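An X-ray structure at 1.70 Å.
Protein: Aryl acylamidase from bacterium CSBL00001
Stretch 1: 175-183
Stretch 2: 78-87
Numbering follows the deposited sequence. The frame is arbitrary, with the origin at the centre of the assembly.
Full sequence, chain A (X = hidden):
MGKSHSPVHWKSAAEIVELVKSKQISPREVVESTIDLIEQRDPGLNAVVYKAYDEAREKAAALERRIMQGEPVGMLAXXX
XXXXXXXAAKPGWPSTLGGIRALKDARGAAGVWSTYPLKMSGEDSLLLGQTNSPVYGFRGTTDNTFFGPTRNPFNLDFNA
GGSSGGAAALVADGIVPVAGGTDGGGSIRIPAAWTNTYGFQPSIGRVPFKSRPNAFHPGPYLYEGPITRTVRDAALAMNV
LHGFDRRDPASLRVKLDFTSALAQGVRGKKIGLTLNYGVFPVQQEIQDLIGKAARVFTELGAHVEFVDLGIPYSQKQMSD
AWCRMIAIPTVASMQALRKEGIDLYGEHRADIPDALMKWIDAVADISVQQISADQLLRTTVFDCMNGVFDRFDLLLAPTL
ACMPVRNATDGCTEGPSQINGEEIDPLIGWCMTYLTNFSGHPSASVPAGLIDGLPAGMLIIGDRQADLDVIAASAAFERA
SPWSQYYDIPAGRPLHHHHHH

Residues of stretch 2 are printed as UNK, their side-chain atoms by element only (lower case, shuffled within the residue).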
ATOM      1  N   ILE A 175      -8.103  11.570   8.274  1.00 13.91           N
ATOM      2  CA  ILE A 175      -9.077  12.181   7.362  1.00 14.18           C
ATOM      3  C   ILE A 175     -10.080  11.158   6.842  1.00 15.77           C
ATOM      4  O   ILE A 175     -11.252  11.473   6.705  1.00 14.53           O
ATOM      5  CB  ILE A 175      -8.367  12.894   6.218  1.00 12.66           C
ATOM      6  CG1 ILE A 175      -7.599  14.106   6.781  1.00 13.86           C
ATOM      7  CG2 ILE A 175      -9.380  13.424   5.130  1.00 13.69           C
ATOM      8  CD1 ILE A 175      -6.599  14.700   5.831  1.00 14.44           C
ATOM      9  N   VAL A 176      -9.619   9.947   6.531  1.00 12.48           N
ATOM     10  CA  VAL A 176     -10.506   8.824   6.287  1.00 11.68           C
ATOM     11  C   VAL A 176      -9.931   7.619   7.049  1.00 13.65           C
ATOM     12  O   VAL A 176      -8.722   7.596   7.319  1.00 13.93           O
ATOM     13  CB  VAL A 176     -10.618   8.441   4.797  1.00 13.05           C
ATOM     14  CG1 VAL A 176     -11.486   9.494   4.000  1.00 10.73           C
ATOM     15  CG2 VAL A 176      -9.223   8.257   4.179  1.00 12.95           C
ATOM     16  N   PRO A 177     -10.785   6.642   7.398  1.00 10.98           N
ATOM     17  CA  PRO A 177     -10.280   5.521   8.220  1.00 13.50           C
ATOM     18  C   PRO A 177      -9.593   4.431   7.404  1.00 12.64           C
ATOM     19  O   PRO A 177      -8.841   3.646   7.962  1.00 13.30           O
ATOM     20  CB  PRO A 177     -11.547   4.959   8.886  1.00 13.81           C
ATOM     21  CG  PRO A 177     -12.664   5.327   7.885  1.00 12.31           C
ATOM     22  CD  PRO A 177     -12.259   6.649   7.311  1.00 13.36           C
ATOM     23  N   VAL A 178      -9.818   4.404   6.100  1.00 11.63           N
ATOM     24  CA  VAL A 178      -9.211   3.370   5.239  1.00 11.98           C
ATOM     25  C   VAL A 178      -8.989   4.025   3.884  1.00 12.31           C
ATOM     26  O   VAL A 178      -9.767   4.902   3.464  1.00 12.66           O
ATOM     27  CB  VAL A 178     -10.115   2.106   5.109  1.00 11.00           C
ATOM     28  CG1 VAL A 178     -11.527   2.488   4.620  1.00 11.98           C
ATOM     29  CG2 VAL A 178      -9.462   1.062   4.144  1.00 11.46           C
ATOM     30  N   ALA A 179      -7.904   3.666   3.200  1.00  9.90           N
ATOM     31  CA  ALA A 179      -7.670   4.152   1.837  1.00 10.73           C
ATOM     32  C   ALA A 179      -7.064   3.007   1.020  1.00 10.85           C
ATOM     33  O   ALA A 179      -6.387   2.142   1.579  1.00 11.25           O
ATOM     34  CB  ALA A 179      -6.734   5.383   1.839  1.00 12.24           C
ATOM     35  N   GLY A 180      -7.289   3.007  -0.283  1.00 12.37           N
ATOM     36  CA  GLY A 180      -6.772   1.936  -1.117  1.00 10.08           C
ATOM     37  C   GLY A 180      -5.324   2.149  -1.550  1.00 11.19           C
ATOM     38  O   GLY A 180      -4.932   3.230  -1.994  1.00 10.84           O
ATOM     39  N   GLY A 181      -4.533   1.100  -1.414  1.00  9.84           N
ATOM     40  CA  GLY A 181      -3.168   1.123  -1.890  1.00 10.94           C
ATOM     41  C   GLY A 181      -2.971   0.041  -2.935  1.00 12.42           C
ATOM     42  O   GLY A 181      -3.809  -0.855  -3.120  1.00 10.90           O
ATOM     43  N   THR A 182      -1.877   0.161  -3.676  1.00 10.65           N
ATOM     44  CA  THR A 182      -1.488  -0.917  -4.581  1.00 10.64           C
ATOM     45  C   THR A 182      -0.032  -1.211  -4.314  1.00 10.87           C
ATOM     46  O   THR A 182       0.684  -0.372  -3.742  1.00 10.19           O
ATOM     47  CB  THR A 182      -1.706  -0.569  -6.070  1.00 12.21           C
ATOM     48  OG1 THR A 182      -0.797   0.452  -6.513  1.00 10.73           O
ATOM     49  CG2 THR A 182      -3.170  -0.091  -6.284  1.00 12.72           C
ATOM     50  N   ASP A 183       0.419  -2.398  -4.720  1.00  8.94           N
ATOM     51  CA  ASP A 183       1.722  -2.875  -4.197  1.00  8.64           C
ATOM     52  C   ASP A 183       2.363  -3.832  -5.223  1.00 12.32           C
ATOM     53  O   ASP A 183       1.826  -4.922  -5.467  1.00 10.90           O
ATOM     54  CB  ASP A 183       1.386  -3.587  -2.858  1.00  9.86           C
ATOM     55  CG  ASP A 183       2.608  -4.017  -2.036  1.00 10.30           C
ATOM     56  OD1 ASP A 183       3.559  -4.632  -2.557  1.00 11.01           O
ATOM     57  OD2 ASP A 183       2.572  -3.745  -0.813  1.00 10.08           O
ATOM     58  N   UNK A  78     -21.508   3.860   4.264  1.00 10.51           N
ATOM     59  CA  UNK A  78     -21.207   5.196   4.741  1.00 11.23           C
ATOM     60  C   UNK A  78     -19.733   5.458   5.038  1.00 12.07           C
ATOM     61  O   UNK A  78     -19.367   6.571   5.348  1.00 13.14           O
ATOM     62  N   UNK A  79     -18.882   4.442   4.947  1.00 10.96           N
ATOM     63  CA  UNK A  79     -17.468   4.658   5.260  1.00 11.72           C
ATOM     64  C   UNK A  79     -16.836   5.438   4.119  1.00 10.60           C
ATOM     65  O   UNK A  79     -16.862   4.978   2.985  1.00 11.60           O
ATOM     66  c   UNK A  79     -16.751   3.308   5.397  1.00 12.57           C
ATOM     67  c   UNK A  79     -15.208   3.515   5.540  1.00 12.23           C
ATOM     68  c   UNK A  79     -17.305   2.558   6.584  1.00 11.63           C
ATOM     69  N   UNK A  80     -16.226   6.605   4.398  1.00 11.59           N
ATOM     70  CA  UNK A  80     -15.618   7.387   3.318  1.00 11.02           C
ATOM     71  C   UNK A  80     -14.223   6.892   2.985  1.00 13.05           C
ATOM     72  O   UNK A  80     -13.488   6.530   3.892  1.00 12.26           O
ATOM     73  c   UNK A  80     -15.347   8.567   5.395  1.00 11.95           C
ATOM     74  c   UNK A  80     -16.136   7.286   5.709  1.00 14.07           C
ATOM     75  c   UNK A  80     -15.544   8.793   3.905  1.00 12.55           C
ATOM     76  N   UNK A  81     -13.851   6.903   1.713  1.00 11.27           N
ATOM     77  CA  UNK A  81     -12.515   6.439   1.368  1.00 11.19           C
ATOM     78  C   UNK A  81     -12.097   7.081   0.048  1.00 11.60           C
ATOM     79  O   UNK A  81     -12.901   7.775  -0.598  1.00 11.63           O
ATOM     80  c   UNK A  81     -12.468   4.876   1.282  1.00 10.48           C
ATOM     81  o   UNK A  81     -11.094   4.457   1.182  1.00 10.90           O
ATOM     82  c   UNK A  81     -13.229   4.357   0.044  1.00 11.27           C
ATOM     83  N   UNK A  82     -10.837   6.899  -0.337  1.00 10.45           N
ATOM     84  CA  UNK A  82     -10.360   7.350  -1.650  1.00 11.24           C
ATOM     85  C   UNK A  82      -9.524   6.238  -2.289  1.00 12.08           C
ATOM     86  O   UNK A  82      -8.921   5.423  -1.549  1.00 11.74           O
ATOM     87  c   UNK A  82      -9.356  11.090  -1.669  1.00 14.70           C
ATOM     88  c   UNK A  82      -9.499   8.617  -1.525  1.00 11.48           C
ATOM     89  c   UNK A  82     -10.484  10.060   0.304  1.00 13.61           C
ATOM     90  c   UNK A  82     -10.217   9.927  -1.195  1.00 13.62           C
ATOM     91  N   UNK A  83      -9.504   6.194  -3.623  1.00 10.44           N
ATOM     92  CA  UNK A  83      -8.722   5.151  -4.331  1.00 11.98           C
ATOM     93  C   UNK A  83      -7.413   5.827  -4.738  1.00 14.10           C
ATOM     94  O   UNK A  83      -7.243   7.070  -4.598  1.00 12.69           O
ATOM     95 se   UNK A  83     -10.294   5.113  -8.219  1.00 31.20          SE
ATOM     96  c   UNK A  83      -9.539   5.759  -6.594  1.00 11.62           C
ATOM     97  c   UNK A  83      -9.471   4.646  -5.567  1.00 12.66           C
ATOM     98  c   UNK A  83      -8.997   3.753  -8.735  1.00 14.54           C
ATOM     99  N   UNK A  84      -6.494   5.017  -5.249  1.00 11.58           N
ATOM    100  CA  UNK A  84      -5.161   5.508  -5.644  1.00 10.92           C
ATOM    101  C   UNK A  84      -5.073   5.795  -7.145  1.00 12.97           C
ATOM    102  O   UNK A  84      -5.506   4.975  -7.976  1.00 11.91           O
ATOM    103  c   UNK A  84      -0.403   3.732  -5.702  1.00 12.63           C
ATOM    104  c   UNK A  84      -1.808   3.617  -5.139  1.00 12.55           C
ATOM    105  n   UNK A  84       0.456   2.656  -5.162  1.00 11.86           N
ATOM    106  c   UNK A  84      -4.148   4.429  -5.273  1.00 10.88           C
ATOM    107  c   UNK A  84      -2.691   4.739  -5.701  1.00 10.77           C
ATOM    108  N   UNK A  85      -4.451   6.918  -7.500  1.00 12.16           N
ATOM    109  CA  UNK A  85      -4.253   7.276  -8.900  1.00 13.57           C
ATOM    110  C   UNK A  85      -3.004   6.583  -9.510  1.00 14.81           C
ATOM    111  O   UNK A  85      -2.028   7.245  -9.879  1.00 13.85           O
ATOM    112  o   UNK A  85      -4.269   8.549 -11.359  1.00 13.44           O
ATOM    113  c   UNK A  85      -3.932   9.308 -10.419  1.00 15.77           C
ATOM    114  o   UNK A  85      -3.485  10.487 -10.575  1.00 15.48           O
ATOM    115  c   UNK A  85      -4.120   8.818  -8.989  1.00 11.72           C
ATOM    116  N   UNK A  86      -3.044   5.257  -9.640  1.00 11.63           N
ATOM    117  CA  UNK A  86      -1.975   4.521 -10.305  1.00 12.21           C
ATOM    118  C   UNK A  86      -2.652   3.344 -11.005  1.00 12.80           C
ATOM    119  O   UNK A  86      -3.135   2.426 -10.340  1.00 12.69           O
ATOM    120  c   UNK A  86      -0.910   4.031  -9.294  1.00 11.94           C
ATOM    121  c   UNK A  86       0.174   3.165  -9.949  1.00 10.09           C
ATOM    122  c   UNK A  86       0.932   3.963 -11.052  1.00 13.19           C
ATOM    123  c   UNK A  86       1.162   2.669  -8.878  1.00 13.30           C
ATOM    124  N   UNK A  87      -2.738   3.432 -12.340  1.00 12.48           N
ATOM    125  CA  UNK A  87      -3.577   2.534 -13.130  1.00 13.78           C
ATOM    126  C   UNK A  87      -5.012   2.512 -12.591  1.00 17.17           C
ATOM    127  O   UNK A  87      -5.698   1.490 -12.633  1.00 14.55           O
ATOM    128  c   UNK A  87      -0.428   1.190 -16.031  1.00 15.99           C
ATOM    129  c   UNK A  87       0.787   1.197 -15.309  1.00 16.65           C
ATOM    130  c   UNK A  87      -0.445   1.178 -13.241  1.00 17.39           C
ATOM    131  c   UNK A  87       0.777   1.196 -13.930  1.00 16.67           C
ATOM    132  c   UNK A  87      -1.623   1.170 -15.342  1.00 18.61           C
ATOM    133  c   UNK A  87      -2.962   1.142 -13.209  1.00 13.65           C
ATOM    134  c   UNK A  87      -1.646   1.141 -13.939  1.00 14.46           C
TER
HETATM  135  O   HOH W   1      -6.075   5.755  -1.854  1.00 10.97           O

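Position 78 has no side-chain atoms and touches nothing on stretch 1. Its phi/psi of 91/-5 would jam a CB against the carbonyl O of the residue before. This is glycine, G78.

Position 79 has three side-chain carbons, one carrying the other two. One of its end carbons touches P177 and V178. This beta-branched, all-carbon pattern is valine, V79. Its CG1 lies 3.9 Å from CG of P177 and 3.9 Å from CG1 of V178, so one methyl meets both side chains.

Position 80 has three carbons that close a ring onto the backbone N. The ring touches V176 and P177. Only proline does this: P80. Its CG packs 4.1 Å from CD of P177, and its CB lies 4.1 Å from CG1 of V176. The carbonyl O of P80 faces carbon rather than a donor, at 3.6 Å from CB of V176 and 3.6 Å from CD of P177. It has no polar partner in the model.

Position 81 has one carbon carrying one oxygen and one carbon. The oxygen lies 2.7 Å from O of V178. A branched side chain with a hydroxyl is threonine, T81. Its OG1 donates a hydrogen bond to V178 O, because a carbonyl can only accept. OG1 also sits 3.5 Å from CA of A179.

Position 82 has four carbons, forked at the second. CB points sideways, but the end of the side chain comes nearer stretch 1, where an end carbon meets V176. The fork one carbon beyond CB gives leucine, L82. Its CD1 packs 3.9 Å from CG1 of V176. Its backbone O accepts a nearly straight hydrogen bond from N of G180, at 3.2 Å.

Position 83 has two carbons, a selenium and a last carbon, unbranched. CB points away from stretch 1, and the side chain makes no contact there. Selenium in this chain marks selenomethionine, entered as M83 in the sequence.

Position 84 has four carbons in a row ending in nitrogen. All four chi angles are t, so the chain is fully extended, and the nitrogen reaches T182. This is lysine, K84. Its NZ donates to OG1 of T182 at 2.9 Å and, weakly, to O of T182 at 3.4 Å. Its CB lies 3.6 Å from O of G180.

Position 85 has two carbons, the second carrying two oxygens. It is out of reach of stretch 1. The short carboxylate is aspartate, D85, with both oxygens bonded elsewhere in the structure.

Position 86 has four carbons, forked at the second, with CB toward stretch 1. An end carbon comes near T182. This is leucine, L86. Its CD2 lies 3.8 Å from OG1 of T182.

Position 87 has one carbon and then a ring of six carbons. No oxygen is attached, so it is phenylalanine, F87. It does not contact stretch 1.

The two strands run nearly parallel, at 14°. Along stretch 1, apolar packing involves V176, P177 and V178, and the hydrogen bonds run from V178 to T182. Water 1 donates to L82 O at 2.9 Å and to G180 O at 2.8 Å, bridging the backbones. K84 then ties its strand to T182.

Stretch 2 78-87: GVPTLMKDLF
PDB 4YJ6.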